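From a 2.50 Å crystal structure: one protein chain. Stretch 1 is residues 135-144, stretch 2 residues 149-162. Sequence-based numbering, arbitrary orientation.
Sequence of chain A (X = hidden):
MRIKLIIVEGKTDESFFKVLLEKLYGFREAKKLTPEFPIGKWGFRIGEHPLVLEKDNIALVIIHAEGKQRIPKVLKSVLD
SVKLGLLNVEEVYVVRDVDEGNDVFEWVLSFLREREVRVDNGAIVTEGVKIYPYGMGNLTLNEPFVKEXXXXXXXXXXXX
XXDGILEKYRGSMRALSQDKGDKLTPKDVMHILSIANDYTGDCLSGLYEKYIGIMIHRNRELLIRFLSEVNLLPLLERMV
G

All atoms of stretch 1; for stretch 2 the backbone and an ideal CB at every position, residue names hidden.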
ATOM      1  N   GLY A 135     -21.069   5.983  10.579  1.00 27.62           N
ATOM      2  CA  GLY A 135     -19.849   6.008  11.365  1.00 27.70           C
ATOM      3  C   GLY A 135     -19.326   4.595  11.554  1.00 28.79           C
ATOM      4  O   GLY A 135     -20.051   3.736  12.050  1.00 28.08           O
ATOM      5  N   MET A 136     -18.078   4.351  11.157  1.00 28.15           N
ATOM      6  CA  MET A 136     -17.470   3.029  11.280  1.00 29.70           C
ATOM      7  C   MET A 136     -16.786   2.827  12.631  1.00 30.88           C
ATOM      8  O   MET A 136     -16.170   3.738  13.180  1.00 31.35           O
ATOM      9  CB  MET A 136     -16.447   2.820  10.160  1.00 30.21           C
ATOM     10  CG  MET A 136     -15.735   1.461  10.171  1.00 31.38           C
ATOM     11  SD  MET A 136     -16.799   0.060   9.731  1.00 31.54           S
ATOM     12  CE  MET A 136     -17.216   0.549   8.085  1.00 28.91           C
ATOM     13  N   GLY A 137     -16.904   1.623  13.170  1.00 33.01           N
ATOM     14  CA  GLY A 137     -16.275   1.336  14.442  1.00 34.76           C
ATOM     15  C   GLY A 137     -17.156   1.552  15.655  1.00 36.14           C
ATOM     16  O   GLY A 137     -16.646   1.815  16.741  1.00 36.26           O
ATOM     17  N   ASN A 138     -18.471   1.447  15.498  1.00 38.07           N
ATOM     18  CA  ASN A 138     -19.354   1.636  16.645  1.00 39.82           C
ATOM     19  C   ASN A 138     -19.536   0.333  17.416  1.00 38.20           C
ATOM     20  O   ASN A 138     -20.530  -0.375  17.245  1.00 38.81           O
ATOM     21  CB  ASN A 138     -20.720   2.172  16.210  1.00 42.68           C
ATOM     22  CG  ASN A 138     -20.945   3.608  16.654  1.00 48.69           C
ATOM     23  OD1 ASN A 138     -20.679   3.959  17.810  1.00 52.45           O
ATOM     24  ND2 ASN A 138     -21.446   4.445  15.747  1.00 49.92           N
ATOM     25  N   LEU A 139     -18.560   0.014  18.257  1.00 36.08           N
ATOM     26  CA  LEU A 139     -18.607  -1.198  19.069  1.00 35.84           C
ATOM     27  C   LEU A 139     -17.643  -1.055  20.229  1.00 36.46           C
ATOM     28  O   LEU A 139     -17.007  -0.016  20.385  1.00 37.07           O
ATOM     29  CB  LEU A 139     -18.262  -2.450  18.229  1.00 34.41           C
ATOM     30  CG  LEU A 139     -16.915  -2.709  17.515  1.00 34.75           C
ATOM     31  CD1 LEU A 139     -16.512  -1.486  16.701  1.00 34.20           C
ATOM     32  CD2 LEU A 139     -15.830  -3.058  18.514  1.00 34.27           C
ATOM     33  N   THR A 140     -17.565  -2.081  21.067  1.00 38.72           N
ATOM     34  CA  THR A 140     -16.649  -2.054  22.198  1.00 39.66           C
ATOM     35  C   THR A 140     -15.764  -3.278  22.098  1.00 39.54           C
ATOM     36  O   THR A 140     -16.239  -4.411  22.143  1.00 39.34           O
ATOM     37  CB  THR A 140     -17.392  -2.073  23.544  1.00 42.10           C
ATOM     38  OG1 THR A 140     -18.194  -0.889  23.665  1.00 43.92           O
ATOM     39  CG2 THR A 140     -16.394  -2.113  24.701  1.00 42.10           C
ATOM     40  N   LEU A 141     -14.476  -3.035  21.912  1.00 39.90           N
ATOM     41  CA  LEU A 141     -13.498  -4.103  21.791  1.00 43.17           C
ATOM     42  C   LEU A 141     -12.928  -4.276  23.188  1.00 46.11           C
ATOM     43  O   LEU A 141     -12.160  -3.443  23.665  1.00 50.06           O
ATOM     44  CB  LEU A 141     -12.417  -3.678  20.795  1.00 40.72           C
ATOM     45  CG  LEU A 141     -11.339  -4.634  20.289  1.00 39.16           C
ATOM     46  CD1 LEU A 141     -10.188  -4.610  21.237  1.00 40.27           C
ATOM     47  CD2 LEU A 141     -11.898  -6.037  20.089  1.00 38.24           C
ATOM     48  N   ASN A 142     -13.313  -5.346  23.862  1.00 45.65           N
ATOM     49  CA  ASN A 142     -12.835  -5.538  25.220  1.00 46.29           C
ATOM     50  C   ASN A 142     -11.481  -6.214  25.357  1.00 46.07           C
ATOM     51  O   ASN A 142     -11.399  -7.396  25.687  1.00 44.40           O
ATOM     52  CB  ASN A 142     -13.893  -6.280  26.033  1.00 47.70           C
ATOM     53  CG  ASN A 142     -15.059  -5.383  26.407  1.00 49.52           C
ATOM     54  OD1 ASN A 142     -14.878  -4.386  27.116  1.00 49.09           O
ATOM     55  ND2 ASN A 142     -16.256  -5.720  25.927  1.00 47.73           N
ATOM     56  N   GLU A 143     -10.421  -5.446  25.105  1.00 46.04           N
ATOM     57  CA  GLU A 143      -9.043  -5.932  25.217  1.00 45.68           C
ATOM     58  C   GLU A 143      -8.263  -4.979  26.139  1.00 45.83           C
ATOM     59  O   GLU A 143      -8.088  -3.799  25.832  1.00 45.42           O
ATOM     60  CB  GLU A 143      -8.394  -6.014  23.828  1.00 46.24           C
ATOM     61  CG  GLU A 143      -9.014  -7.080  22.915  1.00 45.26           C
ATOM     62  CD  GLU A 143      -8.738  -8.502  23.389  1.00 48.13           C
ATOM     63  OE1 GLU A 143      -9.389  -9.448  22.880  1.00 45.84           O
ATOM     64  OE2 GLU A 143      -7.859  -8.674  24.266  1.00 49.06           O
ATOM     65  N   PRO A 144      -7.786  -5.487  27.286  1.00 45.61           N
ATOM     66  CA  PRO A 144      -7.038  -4.675  28.256  1.00 45.36           C
ATOM     67  C   PRO A 144      -5.827  -3.916  27.721  1.00 44.92           C
ATOM     68  O   PRO A 144      -5.409  -2.908  28.301  1.00 45.49           O
ATOM     69  CB  PRO A 144      -6.664  -5.684  29.345  1.00 45.45           C
ATOM     70  CG  PRO A 144      -6.587  -6.990  28.600  1.00 47.03           C
ATOM     71  CD  PRO A 144      -7.782  -6.909  27.672  1.00 46.23           C
ATOM     72  N   UNK A 149     -10.525   3.030  20.377  1.00 37.70           N
ATOM     73  CA  UNK A 149     -10.653   4.017  19.308  1.00 36.53           C
ATOM     74  C   UNK A 149     -11.633   3.487  18.265  1.00 35.26           C
ATOM     75  O   UNK A 149     -11.378   2.477  17.609  1.00 34.60           O
ATOM     76  CB  UNK A 149      -9.295   4.325  18.675  1.00 36.53           C
ATOM     77  N   UNK A 150     -12.768   4.170  18.137  1.00 34.04           N
ATOM     78  CA  UNK A 150     -13.810   3.759  17.209  1.00 33.76           C
ATOM     79  C   UNK A 150     -13.455   4.105  15.773  1.00 33.14           C
ATOM     80  O   UNK A 150     -13.491   5.267  15.360  1.00 31.31           O
ATOM     81  CB  UNK A 150     -15.141   4.411  17.588  1.00 33.76           C
ATOM     82  N   UNK A 151     -13.119   3.069  15.014  1.00 32.54           N
ATOM     83  CA  UNK A 151     -12.719   3.228  13.626  1.00 31.46           C
ATOM     84  C   UNK A 151     -12.685   1.876  12.939  1.00 30.08           C
ATOM     85  O   UNK A 151     -12.877   0.844  13.578  1.00 30.37           O
ATOM     86  CB  UNK A 151     -11.356   3.915  13.528  1.00 31.46           C
ATOM     87  N   UNK A 152     -12.447   1.889  11.634  1.00 29.33           N
ATOM     88  CA  UNK A 152     -12.399   0.665  10.842  1.00 28.63           C
ATOM     89  C   UNK A 152     -11.539  -0.428  11.472  1.00 29.58           C
ATOM     90  O   UNK A 152     -11.912  -1.600  11.469  1.00 30.03           O
ATOM     91  CB  UNK A 152     -11.872   0.982   9.441  1.00 28.63           C
ATOM     92  N   UNK A 153     -10.400  -0.043  12.032  1.00 28.35           N
ATOM     93  CA  UNK A 153      -9.509  -1.022  12.624  1.00 28.07           C
ATOM     94  C   UNK A 153     -10.078  -1.680  13.886  1.00 29.49           C
ATOM     95  O   UNK A 153      -9.815  -2.853  14.149  1.00 28.12           O
ATOM     96  CB  UNK A 153      -8.171  -0.355  12.952  1.00 28.07           C
ATOM     97  N   UNK A 154     -10.870  -0.926  14.649  1.00 29.40           N
ATOM     98  CA  UNK A 154     -11.485  -1.450  15.861  1.00 30.16           C
ATOM     99  C   UNK A 154     -12.416  -2.608  15.488  1.00 30.03           C
ATOM    100  O   UNK A 154     -12.450  -3.635  16.160  1.00 31.25           O
ATOM    101  CB  UNK A 154     -12.248  -0.352  16.606  1.00 30.16           C
ATOM    102  N   UNK A 155     -13.166  -2.446  14.408  1.00 30.56           N
ATOM    103  CA  UNK A 155     -14.057  -3.505  13.950  1.00 31.08           C
ATOM    104  C   UNK A 155     -13.226  -4.696  13.471  1.00 30.90           C
ATOM    105  O   UNK A 155     -13.579  -5.845  13.733  1.00 30.94           O
ATOM    106  CB  UNK A 155     -14.976  -3.000  12.835  1.00 31.08           C
ATOM    107  N   UNK A 156     -12.138  -4.414  12.755  1.00 30.55           N
ATOM    108  CA  UNK A 156     -11.239  -5.457  12.249  1.00 29.22           C
ATOM    109  C   UNK A 156     -10.632  -6.200  13.435  1.00 26.93           C
ATOM    110  O   UNK A 156     -10.443  -7.411  13.394  1.00 25.82           O
ATOM    111  CB  UNK A 156     -10.143  -4.862  11.362  1.00 29.22           C
ATOM    112  N   UNK A 157     -10.323  -5.460  14.492  1.00 24.95           N
ATOM    113  CA  UNK A 157      -9.757  -6.059  15.690  1.00 25.24           C
ATOM    114  C   UNK A 157     -10.796  -6.981  16.334  1.00 26.63           C
ATOM    115  O   UNK A 157     -10.445  -8.014  16.908  1.00 25.48           O
ATOM    116  CB  UNK A 157      -9.300  -4.980  16.674  1.00 25.24           C
ATOM    117  N   UNK A 158     -12.074  -6.611  16.232  1.00 26.64           N
ATOM    118  CA  UNK A 158     -13.138  -7.415  16.819  1.00 27.56           C
ATOM    119  C   UNK A 158     -13.326  -8.715  16.045  1.00 26.85           C
ATOM    120  O   UNK A 158     -13.618  -9.766  16.625  1.00 24.83           O
ATOM    121  CB  UNK A 158     -14.448  -6.625  16.853  1.00 27.56           C
ATOM    122  N   UNK A 159     -13.146  -8.641  14.731  1.00 27.28           N
ATOM    123  CA  UNK A 159     -13.259  -9.823  13.896  1.00 28.99           C
ATOM    124  C   UNK A 159     -12.109 -10.763  14.271  1.00 29.56           C
ATOM    125  O   UNK A 159     -12.295 -11.975  14.363  1.00 30.04           O
ATOM    126  CB  UNK A 159     -13.230  -9.462  12.409  1.00 28.99           C
ATOM    127  N   UNK A 160     -10.925 -10.196  14.498  1.00 29.27           N
ATOM    128  CA  UNK A 160      -9.758 -10.989  14.872  1.00 31.29           C
ATOM    129  C   UNK A 160     -10.047 -11.698  16.188  1.00 32.22           C
ATOM    130  O   UNK A 160      -9.691 -12.863  16.376  1.00 33.29           O
ATOM    131  CB  UNK A 160      -8.508 -10.114  14.987  1.00 31.29           C
ATOM    132  N   UNK A 161     -10.696 -10.985  17.098  1.00 33.56           N
ATOM    133  CA  UNK A 161     -11.058 -11.548  18.390  1.00 34.25           C
ATOM    134  C   UNK A 161     -11.972 -12.763  18.205  1.00 33.47           C
ATOM    135  O   UNK A 161     -11.659 -13.857  18.665  1.00 34.41           O
ATOM    136  CB  UNK A 161     -11.740 -10.491  19.261  1.00 34.25           C
ATOM    137  N   UNK A 162     -13.096 -12.577  17.521  1.00 34.48           N
ATOM    138  CA  UNK A 162     -14.027 -13.681  17.301  1.00 35.34           C
ATOM    139  C   UNK A 162     -13.345 -14.880  16.675  1.00 36.64           C
ATOM    140  O   UNK A 162     -13.703 -16.027  16.951  1.00 37.91           O
ATOM    141  CB  UNK A 162     -15.188 -13.227  16.414  1.00 35.34           C
TER

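Position 149 lies before the helix, its CA-to-CB bond pointing away, so stretch 1 sets no rule; it is Lys149.

At 150 the bond runs sideways and the ideal CB already sits 3.1 Å from Gly137 O. Many chains that turn off past Asn138 would do, polar or long ones among them. The deposited Lys150 has its CD 3.9 Å from Asn138 OD1 while its end leads away.

Position 151 comes right before the helix and points away, while its CA approaches Met136 O at 3.5 Å in a CA-H...O contact. Ser, Thr, Asp or Asn would be usual at an N-cap; the deposited residue is Glu151. A CB on Gly137 would fall 2.1 Å from Glu151 N, so the close approach depends on that glycine.

At the first helical position, 152, the bond runs sideways beside Met136, so a medium-sized aliphatic such as Leu, Ile or Met would suit, among others; Leu152 has its CB 4.0 Å from Met136 CG. Position 153 points away with stretch 1 out of range, leaving the choice open; it is Glu153.

Position 154 points toward stretch 1, between Leu139 and Leu141, with Gly137 nearby. A branched aliphatic residue or Met fits this greasy hollow. Leu154 fills it: CD1 lies 3.6 Å from Leu141 CB, and CG 4.0 Å from Leu139 CD2.

At 155 the ideal CB has Leu139 CD1 at 4.4 Å, Met136 SD at 4.7 Å and Gly137 CA at 4.8 Å. Such surroundings favour something small, Ala, Ser or Cys. Ser155 brings OG to 3.5 Å from Gly137 CA, a contact without a hydrogen bond.

Position 156 is out of reach and is Leu156. Position 157 points toward Leu141, its ideal CB 4.2 Å from Leu141 CG; Ala suffices, and Ala157 it is.

Position 158 also points toward stretch 1, its ideal CB 4.2 Å from both Leu139 CD2 and Leu141 CD2. A long apolar or aromatic residue could extend this leucine patch. Tyr158 presents its ring edge to Leu141 CD2.

Positions 159 and 160, Leu159 and Ala160, make no contact.

At 161 the bond points toward Leu141, Glu143 and the carbonyl of Asn142, an acidic, acceptor-rich corner suited to Lys or Arg. Lys161, extended with every chi t, passes Leu141 CD2 with its CD at 4.0 Å; its NZ donates to Asn142 O at 2.9 Å and forms a long salt bridge to Glu143 OE1 at 3.8 Å. Position 162, Leu162, is out of reach.

Stretch 2 (149-162) KKELELSLAYLAKL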
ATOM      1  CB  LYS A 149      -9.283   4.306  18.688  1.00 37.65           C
ATOM      2  CG  LYS A 149      -8.219   4.645  19.733  1.00 40.60           C
ATOM      3  CD  LYS A 149      -6.882   5.057  19.110  1.00 44.04           C
ATOM      4  CE  LYS A 149      -6.990   6.389  18.375  1.00 45.87           C
ATOM      5  NZ  LYS A 149      -5.663   6.855  17.897  1.00 47.93           N
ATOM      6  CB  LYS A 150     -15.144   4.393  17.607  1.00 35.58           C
ATOM      7  CG  LYS A 150     -15.623   3.995  19.001  1.00 35.08           C
ATOM      8  CD  LYS A 150     -17.047   4.470  19.228  1.00 39.56           C
ATOM      9  CE  LYS A 150     -17.573   4.098  20.607  1.00 41.77           C
ATOM     10  NZ  LYS A 150     -16.868   4.847  21.691  1.00 45.01           N
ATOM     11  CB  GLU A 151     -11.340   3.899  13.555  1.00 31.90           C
ATOM     12  CG  GLU A 151     -10.248   3.234  14.387  1.00 31.44           C
ATOM     13  CD  GLU A 151      -8.943   4.015  14.358  1.00 33.72           C
ATOM     14  OE1 GLU A 151      -8.980   5.250  14.557  1.00 36.12           O
ATOM     15  OE2 GLU A 151      -7.874   3.402  14.158  1.00 35.35           O
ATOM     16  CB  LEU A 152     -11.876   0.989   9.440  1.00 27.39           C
ATOM     17  CG  LEU A 152     -11.983  -0.010   8.277  1.00 29.59           C
ATOM     18  CD1 LEU A 152     -10.606  -0.541   7.964  1.00 27.90           C
ATOM     19  CD2 LEU A 152     -12.973  -1.130   8.578  1.00 26.89           C
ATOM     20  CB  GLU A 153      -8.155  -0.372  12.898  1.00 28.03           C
ATOM     21  CG  GLU A 153      -7.357  -0.060  11.624  1.00 29.62           C
ATOM     22  CD  GLU A 153      -7.842   1.171  10.846  1.00 30.48           C
ATOM     23  OE1 GLU A 153      -7.209   1.471   9.801  1.00 27.39           O
ATOM     24  OE2 GLU A 153      -8.826   1.838  11.262  1.00 27.88           O
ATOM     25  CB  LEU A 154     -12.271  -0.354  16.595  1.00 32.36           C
ATOM     26  CG  LEU A 154     -12.614  -0.711  18.054  1.00 33.17           C
ATOM     27  CD1 LEU A 154     -11.315  -0.824  18.831  1.00 32.22           C
ATOM     28  CD2 LEU A 154     -13.526   0.338  18.687  1.00 33.06           C
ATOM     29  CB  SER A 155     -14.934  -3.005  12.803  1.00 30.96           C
ATOM     30  OG  SER A 155     -15.725  -1.904  13.207  1.00 33.75           O
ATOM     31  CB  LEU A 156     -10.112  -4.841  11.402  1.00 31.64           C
ATOM     32  CG  LEU A 156     -10.203  -4.812   9.862  1.00 33.98           C
ATOM     33  CD1 LEU A 156     -10.168  -6.244   9.321  1.00 34.41           C
ATOM     34  CD2 LEU A 156     -11.459  -4.112   9.417  1.00 33.79           C
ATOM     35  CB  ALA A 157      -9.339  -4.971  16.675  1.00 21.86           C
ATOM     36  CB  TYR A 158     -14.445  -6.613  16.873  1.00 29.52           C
ATOM     37  CG  TYR A 158     -15.552  -7.314  17.624  1.00 30.79           C
ATOM     38  CD1 TYR A 158     -16.508  -8.062  16.948  1.00 31.43           C
ATOM     39  CD2 TYR A 158     -15.623  -7.252  19.015  1.00 34.29           C
ATOM     40  CE1 TYR A 158     -17.510  -8.736  17.632  1.00 35.33           C
ATOM     41  CE2 TYR A 158     -16.623  -7.922  19.715  1.00 37.61           C
ATOM     42  CZ  TYR A 158     -17.566  -8.664  19.013  1.00 38.67           C
ATOM     43  OH  TYR A 158     -18.558  -9.336  19.692  1.00 42.29           O
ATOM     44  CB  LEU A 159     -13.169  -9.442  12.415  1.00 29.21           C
ATOM     45  CG  LEU A 159     -13.197 -10.602  11.407  1.00 31.86           C
ATOM     46  CD1 LEU A 159     -14.482 -11.391  11.555  1.00 32.27           C
ATOM     47  CD2 LEU A 159     -13.073 -10.055   9.994  1.00 31.25           C
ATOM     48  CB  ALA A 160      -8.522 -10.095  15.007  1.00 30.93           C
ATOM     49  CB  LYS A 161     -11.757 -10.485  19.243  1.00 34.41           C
ATOM     50  CG  LYS A 161     -12.081 -10.931  20.661  1.00 35.88           C
ATOM     51  CD  LYS A 161     -12.519  -9.740  21.496  1.00 36.73           C
ATOM     52  CE  LYS A 161     -12.756 -10.115  22.946  1.00 36.25           C
ATOM     53  NZ  LYS A 161     -13.047  -8.908  23.768  1.00 36.92           N
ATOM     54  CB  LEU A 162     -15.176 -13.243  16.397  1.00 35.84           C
ATOM     55  CG  LEU A 162     -15.994 -12.045  16.890  1.00 35.30           C
ATOM     56  CD1 LEU A 162     -17.242 -11.898  16.013  1.00 35.50           C
ATOM     57  CD2 LEU A 162     -16.388 -12.245  18.340  1.00 33.11           C
TER
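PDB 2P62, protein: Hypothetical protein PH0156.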